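Local coordinates for protein delta toxin (Clostridium perfringens, PDB 2YGT) that probably acts as a secreted haemolysin that inserts beta-barrel pores into the membranes of target cells, at residues N124-I130 against Y146-K150; Q156-I162 against W173-E179. One frame throughout, in Å; residues are numbered along the deposited sequence.

Interaction 1: residues N124-I130 against Y146-K150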
loop_
_atom_site.group_PDB
_atom_site.type_symbol
_atom_site.label_atom_id
_atom_site.label_comp_id
_atom_site.label_asym_id
_atom_site.label_seq_id
_atom_site.Cartn_x
_atom_site.Cartn_y
_atom_site.Cartn_z
ATOM N N ASN A 124 7.473 8.101 3.657
ATOM C CA ASN A 124 6.625 9.287 3.626
ATOM C C ASN A 124 6.346 9.813 5.026
ATOM O O ASN A 124 6.475 9.083 6.008
ATOM C CB ASN A 124 5.309 8.990 2.902
ATOM C CG ASN A 124 5.523 8.540 1.469
ATOM O OD1 ASN A 124 6.537 8.864 0.847
ATOM N ND2 ASN A 124 4.567 7.787 0.936
ATOM N N THR A 125 5.954 11.078 5.116
ATOM C CA THR A 125 5.706 11.692 6.408
ATOM C C THR A 125 4.463 12.566 6.397
ATOM O O THR A 125 4.298 13.414 5.522
ATOM C CB THR A 125 6.900 12.556 6.835
ATOM O OG1 THR A 125 8.101 11.778 6.747
ATOM C CG2 THR A 125 6.712 13.059 8.259
ATOM N N ILE A 126 3.589 12.348 7.374
ATOM C CA ILE A 126 2.407 13.181 7.559
ATOM C C ILE A 126 2.568 14.009 8.828
ATOM O O ILE A 126 2.598 13.468 9.931
ATOM C CB ILE A 126 1.122 12.330 7.661
ATOM C CG1 ILE A 126 0.956 11.467 6.407
ATOM C CG2 ILE A 126 -0.094 13.224 7.866
ATOM C CD1 ILE A 126 -0.282 10.589 6.421
ATOM N N SER A 127 2.682 15.321 8.667
ATOM C CA SER A 127 2.923 16.205 9.799
ATOM C C SER A 127 1.754 17.153 10.044
ATOM O O SER A 127 1.232 17.766 9.113
ATOM C CB SER A 127 4.207 17.002 9.580
ATOM O OG SER A 127 5.291 16.130 9.319
ATOM N N TYR A 128 1.358 17.266 11.307
ATOM C CA TYR A 128 0.240 18.107 11.709
ATOM C C TYR A 128 0.721 19.290 12.549
ATOM O O TYR A 128 1.583 19.143 13.415
ATOM C CB TYR A 128 -0.783 17.281 12.497
ATOM C CG TYR A 128 -1.988 18.070 12.980
ATOM C CD1 TYR A 128 -1.975 18.716 14.210
ATOM C CD2 TYR A 128 -3.135 18.167 12.202
ATOM C CE1 TYR A 128 -3.075 19.436 14.650
ATOM C CE2 TYR A 128 -4.239 18.884 12.632
ATOM C CZ TYR A 128 -4.204 19.515 13.855
ATOM O OH TYR A 128 -5.297 20.231 14.286
ATOM N N SER A 129 0.162 20.465 12.279
ATOM C CA SER A 129 0.468 21.655 13.063
ATOM C C SER A 129 -0.771 22.106 13.818
ATOM O O SER A 129 -1.886 22.011 13.302
ATOM C CB SER A 129 0.960 22.787 12.159
ATOM O OG SER A 129 2.192 22.452 11.543
ATOM N N ILE A 130 -0.575 22.587 15.041
ATOM C CA ILE A 130 -1.673 23.130 15.828
ATOM C C ILE A 130 -2.391 24.192 15.006
ATOM O O ILE A 130 -1.761 25.100 14.468
ATOM C CB ILE A 130 -1.170 23.749 17.145
ATOM C CG1 ILE A 130 -0.414 22.701 17.966
ATOM C CG2 ILE A 130 -2.330 24.324 17.946
ATOM C CD1 ILE A 130 0.180 23.237 19.248
ATOM N N TYR A 146 7.092 19.685 14.189
ATOM C CA TYR A 146 5.648 19.597 14.013
ATOM C C TYR A 146 5.010 19.038 15.280
ATOM O O TYR A 146 5.616 18.236 15.988
ATOM C CB TYR A 146 5.294 18.715 12.810
ATOM C CG TYR A 146 5.551 19.366 11.465
ATOM C CD1 TYR A 146 4.631 20.249 10.910
ATOM C CD2 TYR A 146 6.711 19.092 10.749
ATOM C CE1 TYR A 146 4.858 20.843 9.680
ATOM C CE2 TYR A 146 6.949 19.682 9.516
ATOM C CZ TYR A 146 6.020 20.557 8.988
ATOM O OH TYR A 146 6.249 21.148 7.765
ATOM N N ALA A 147 3.787 19.470 15.566
ATOM C CA ALA A 147 3.075 18.994 16.746
ATOM C C ALA A 147 2.859 17.483 16.683
ATOM O O ALA A 147 2.957 16.789 17.696
ATOM C CB ALA A 147 1.751 19.721 16.893
ATOM N N VAL A 148 2.566 16.983 15.487
ATOM C CA VAL A 148 2.375 15.553 15.270
ATOM C C VAL A 148 2.932 15.146 13.914
ATOM O O VAL A 148 2.561 15.714 12.891
ATOM C CB VAL A 148 0.881 15.167 15.299
ATOM C CG1 VAL A 148 0.719 13.671 15.068
ATOM C CG2 VAL A 148 0.239 15.582 16.612
ATOM N N SER A 149 3.825 14.164 13.900
ATOM C CA SER A 149 4.314 13.631 12.635
ATOM C C SER A 149 4.204 12.112 12.618
ATOM O O SER A 149 4.565 11.442 13.585
ATOM C CB SER A 149 5.754 14.069 12.363
ATOM O OG SER A 149 6.679 13.154 12.912
ATOM N N LYS A 150 3.691 11.577 11.515
ATOM C CA LYS A 150 3.515 10.141 11.362
ATOM C C LYS A 150 4.315 9.639 10.165
ATOM O O LYS A 150 4.141 10.118 9.043
ATOM C CB LYS A 150 2.029 9.805 11.203
ATOM C CG LYS A 150 1.737 8.340 10.928
ATOM C CD LYS A 150 2.357 7.443 11.984
ATOM C CE LYS A 150 2.162 5.973 11.646
ATOM N NZ LYS A 150 3.056 5.096 12.455
#
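I126 O is approached twice from the neighbouring strand: it accepts a hydrogen bond from K150 N at 2.7 Å, the donor tilted 25° from the carbonyl plane, and a CA-H...O contact from S149 CA at 3.2 Å. I126 N returns a nearly straight bond to K150 O (2.8 Å), which makes I126 and K150 a hydrogen-bonded antiparallel pair; S127 and S149 follow as a non-hydrogen-bonded pair. Y128 and V148 bond in both directions. Y128 has two residues opposite it, A147 and V148, the signature of a classic beta bulge, and A147 CB packs on I130 CG1 at 3.8 Å. On the face bearing S127, S127 CB stands over the Y146 ring, 3.4 Å from its centroid and 16° off the normal, a CH-pi contact, while S129 OG comes to the ring edge at CD1 (3.3 Å). On the other face Y128 CB meets V148 CB at 3.9 Å. With CG anti to the backbone N (chi1 179°), the Y128 ring extends away from V148 and its hydroxyl bonds D55. I126 and Y128 touch strand 61-72 on this side. Strand 134-137 completes a three-stranded antiparallel sheet packed on the main body, consistent with the folded prestem of water-soluble leukocidin/hemolysin-type monomers.

Interaction 2: residues Q156-I162 against W173-E179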
loop_
_atom_site.group_PDB
_atom_site.type_symbol
_atom_site.label_atom_id
_atom_site.label_comp_id
_atom_site.label_asym_id
_atom_site.label_seq_id
_atom_site.Cartn_x
_atom_site.Cartn_y
_atom_site.Cartn_z
ATOM N N GLN A 156 9.441 -1.963 -2.206
ATOM C CA GLN A 156 8.818 -2.386 -3.453
ATOM C C GLN A 156 9.850 -2.682 -4.549
ATOM O O GLN A 156 9.766 -2.123 -5.646
ATOM C CB GLN A 156 7.858 -1.303 -3.939
ATOM C CG GLN A 156 8.503 0.067 -4.051
ATOM C CD GLN A 156 7.664 1.038 -4.841
ATOM O OE1 GLN A 156 6.491 0.786 -5.101
ATOM N NE2 GLN A 156 8.262 2.158 -5.231
ATOM N N PRO A 157 10.822 -3.568 -4.263
ATOM C CA PRO A 157 11.854 -3.902 -5.251
ATOM C C PRO A 157 11.256 -4.298 -6.599
ATOM O O PRO A 157 10.400 -5.181 -6.655
ATOM C CB PRO A 157 12.577 -5.101 -4.610
ATOM C CG PRO A 157 11.652 -5.574 -3.516
ATOM C CD PRO A 157 11.034 -4.312 -3.011
ATOM N N ASP A 158 11.698 -3.628 -7.660
ATOM C CA ASP A 158 11.276 -3.937 -9.025
ATOM C C ASP A 158 9.859 -3.474 -9.354
ATOM O O ASP A 158 9.374 -3.696 -10.464
ATOM C CB ASP A 158 11.425 -5.432 -9.320
ATOM C CG ASP A 158 12.860 -5.903 -9.217
ATOM O OD1 ASP A 158 13.761 -5.042 -9.166
ATOM O OD2 ASP A 158 13.085 -7.133 -9.189
ATOM N N TYR A 159 9.202 -2.836 -8.392
ATOM C CA TYR A 159 7.856 -2.309 -8.592
ATOM C C TYR A 159 7.833 -0.791 -8.452
ATOM O O TYR A 159 8.723 -0.199 -7.843
ATOM C CB TYR A 159 6.882 -2.913 -7.574
ATOM C CG TYR A 159 6.499 -4.351 -7.838
ATOM C CD1 TYR A 159 7.433 -5.378 -7.709
ATOM C CD2 TYR A 159 5.195 -4.689 -8.196
ATOM C CE1 TYR A 159 7.079 -6.696 -7.945
ATOM C CE2 TYR A 159 4.835 -6.004 -8.430
ATOM C CZ TYR A 159 5.779 -7.002 -8.302
ATOM O OH TYR A 159 5.415 -8.312 -8.535
ATOM N N ASN A 160 6.804 -0.171 -9.019
ATOM C CA ASN A 160 6.550 1.249 -8.815
ATOM C C ASN A 160 5.169 1.465 -8.210
ATOM O O ASN A 160 4.261 0.656 -8.408
ATOM C CB ASN A 160 6.663 2.022 -10.130
ATOM C CG ASN A 160 8.095 2.141 -10.621
ATOM O OD1 ASN A 160 8.370 2.837 -11.598
ATOM N ND2 ASN A 160 9.015 1.463 -9.946
ATOM N N THR A 161 5.014 2.558 -7.472
ATOM C CA THR A 161 3.720 2.905 -6.897
ATOM C C THR A 161 3.205 4.211 -7.492
ATOM O O THR A 161 3.915 5.216 -7.534
ATOM C CB THR A 161 3.787 3.038 -5.356
ATOM O OG1 THR A 161 4.150 1.775 -4.783
ATOM C CG2 THR A 161 2.439 3.469 -4.798
ATOM N N ILE A 162 1.966 4.186 -7.964
ATOM C CA ILE A 162 1.329 5.392 -8.461
ATOM C C ILE A 162 -0.009 5.609 -7.764
ATOM O O ILE A 162 -0.788 4.672 -7.591
ATOM C CB ILE A 162 1.103 5.324 -9.981
ATOM C CG1 ILE A 162 0.270 6.518 -10.448
ATOM C CG2 ILE A 162 0.412 4.028 -10.353
ATOM C CD1 ILE A 162 0.229 6.681 -11.947
ATOM N N TRP A 173 -3.924 3.494 -4.766
ATOM C CA TRP A 173 -2.546 3.267 -5.181
ATOM C C TRP A 173 -2.404 1.994 -6.006
ATOM O O TRP A 173 -2.976 0.955 -5.677
ATOM C CB TRP A 173 -1.616 3.192 -3.969
ATOM C CG TRP A 173 -1.570 4.442 -3.151
ATOM C CD1 TRP A 173 -0.723 5.498 -3.311
ATOM C CD2 TRP A 173 -2.407 4.763 -2.034
ATOM N NE1 TRP A 173 -0.981 6.462 -2.362
ATOM C CE2 TRP A 173 -2.012 6.034 -1.568
ATOM C CE3 TRP A 173 -3.454 4.100 -1.385
ATOM C CZ2 TRP A 173 -2.627 6.654 -0.484
ATOM C CZ3 TRP A 173 -4.063 4.719 -0.307
ATOM C CH2 TRP A 173 -3.648 5.982 0.132
ATOM N N ASN A 174 -1.641 2.095 -7.087
ATOM C CA ASN A 174 -1.256 0.935 -7.877
ATOM C C ASN A 174 0.226 0.663 -7.694
ATOM O O ASN A 174 1.067 1.518 -7.981
ATOM C CB ASN A 174 -1.552 1.157 -9.361
ATOM C CG ASN A 174 -2.990 0.837 -9.724
ATOM O OD1 ASN A 174 -3.722 0.232 -8.940
ATOM N ND2 ASN A 174 -3.399 1.234 -10.925
ATOM N N THR A 175 0.542 -0.526 -7.198
ATOM C CA THR A 175 1.921 -0.981 -7.138
ATOM C C THR A 175 2.119 -2.076 -8.182
ATOM O O THR A 175 1.730 -3.229 -7.980
ATOM C CB THR A 175 2.291 -1.478 -5.738
ATOM O OG1 THR A 175 2.083 -0.417 -4.799
ATOM C CG2 THR A 175 3.745 -1.906 -5.693
ATOM N N GLU A 176 2.722 -1.694 -9.304
ATOM C CA GLU A 176 2.835 -2.568 -10.464
ATOM C C GLU A 176 4.288 -2.855 -10.820
ATOM O O GLU A 176 5.159 -1.998 -10.661
ATOM C CB GLU A 176 2.127 -1.925 -11.656
ATOM C CG GLU A 176 2.029 -2.810 -12.887
ATOM C CD GLU A 176 1.240 -2.154 -14.005
ATOM O OE1 GLU A 176 0.448 -1.230 -13.713
ATOM O OE2 GLU A 176 1.411 -2.560 -15.173
ATOM N N PHE A 177 4.542 -4.066 -11.307
ATOM C CA PHE A 177 5.890 -4.462 -11.694
ATOM C C PHE A 177 6.447 -3.498 -12.737
ATOM O O PHE A 177 5.741 -3.081 -13.655
ATOM C CB PHE A 177 5.920 -5.904 -12.223
ATOM C CG PHE A 177 7.311 -6.419 -12.485
ATOM C CD1 PHE A 177 7.916 -6.227 -13.716
ATOM C CD2 PHE A 177 8.022 -7.076 -11.493
ATOM C CE1 PHE A 177 9.200 -6.681 -13.954
ATOM C CE2 PHE A 177 9.306 -7.536 -11.728
ATOM C CZ PHE A 177 9.894 -7.337 -12.963
ATOM N N ALA A 178 7.717 -3.145 -12.589
ATOM C CA ALA A 178 8.339 -2.184 -13.486
ATOM C C ALA A 178 9.293 -2.865 -14.462
ATOM O O ALA A 178 9.008 -2.948 -15.657
ATOM C CB ALA A 178 9.065 -1.098 -12.692
ATOM N N GLU A 179 10.416 -3.358 -13.946
ATOM C CA GLU A 179 11.462 -3.914 -14.796
ATOM C C GLU A 179 12.503 -4.666 -13.973
ATOM O O GLU A 179 12.897 -4.215 -12.896
ATOM C CB GLU A 179 12.133 -2.796 -15.596
ATOM C CG GLU A 179 13.239 -3.267 -16.525
ATOM C CD GLU A 179 13.779 -2.148 -17.396
ATOM O OE1 GLU A 179 12.981 -1.494 -18.103
ATOM O OE2 GLU A 179 15.004 -1.923 -17.365
HETATM O O HOH W 1 14.253 -2.971 -11.005
#
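Segments 156-162 and 173-179 pair as the open end of an antiparallel beta hairpin, whose second strand continues the sheet onto strand 84-99. The strand axes run at 158°, and reciprocal backbone bonds join N160 with E176 and I162 with N174. Beyond them, A178 N donates at 2.8 Å, in the carbonyl plane, to O of D158, the third residue of the type II turn from Q156 to Y159. The aromatic residues meet edge-to-face: the edge of F177 points at the face of Y159, ring planes at 83°, with Y159 CE1 3.7 Å from F177 CD2. F177 CA also lies over the Y159 ring, 3.8 Å from its centroid. CG of F177 is anti to the backbone N (chi1 -173°), which carries its ring out beside D158 CB. T161 OG1 donates to Q156 OE1 at 2.6 Å; T175 OG1 lies 3.0 Å from T161 OG1, although its proton has another acceptor within reach, and Y154 OH also bonds T161 OG1. The buried T161 and T175 hydroxyls and the Q156 amide oxygen thus form a small polar cluster, whereas at the hairpin mouth a single water donates to both D158 OD1 and E179 O, on residues at least partly exposed.

How the interactions relate
From the N terminus, strand 121-128 comes first; interaction 1 closes the loop of residues 131-145, whose strand 134-137 pairs with the other edge of strand 121-128. The chain then runs along strand 148-155, turns at Q156 to Y159 and enters strand 159-166. Interaction 2 next brings strand 170-177 back, closing the loop of residues 163-172. The two contacts are in series and neither nests in nor crosses the other; their centres are 26 Å apart and their nearest atoms about 7 Å. Interaction 1 belongs to a small three-stranded sheet, interaction 2 to the larger sheet that includes strand 84-99, and the turn between them links the two.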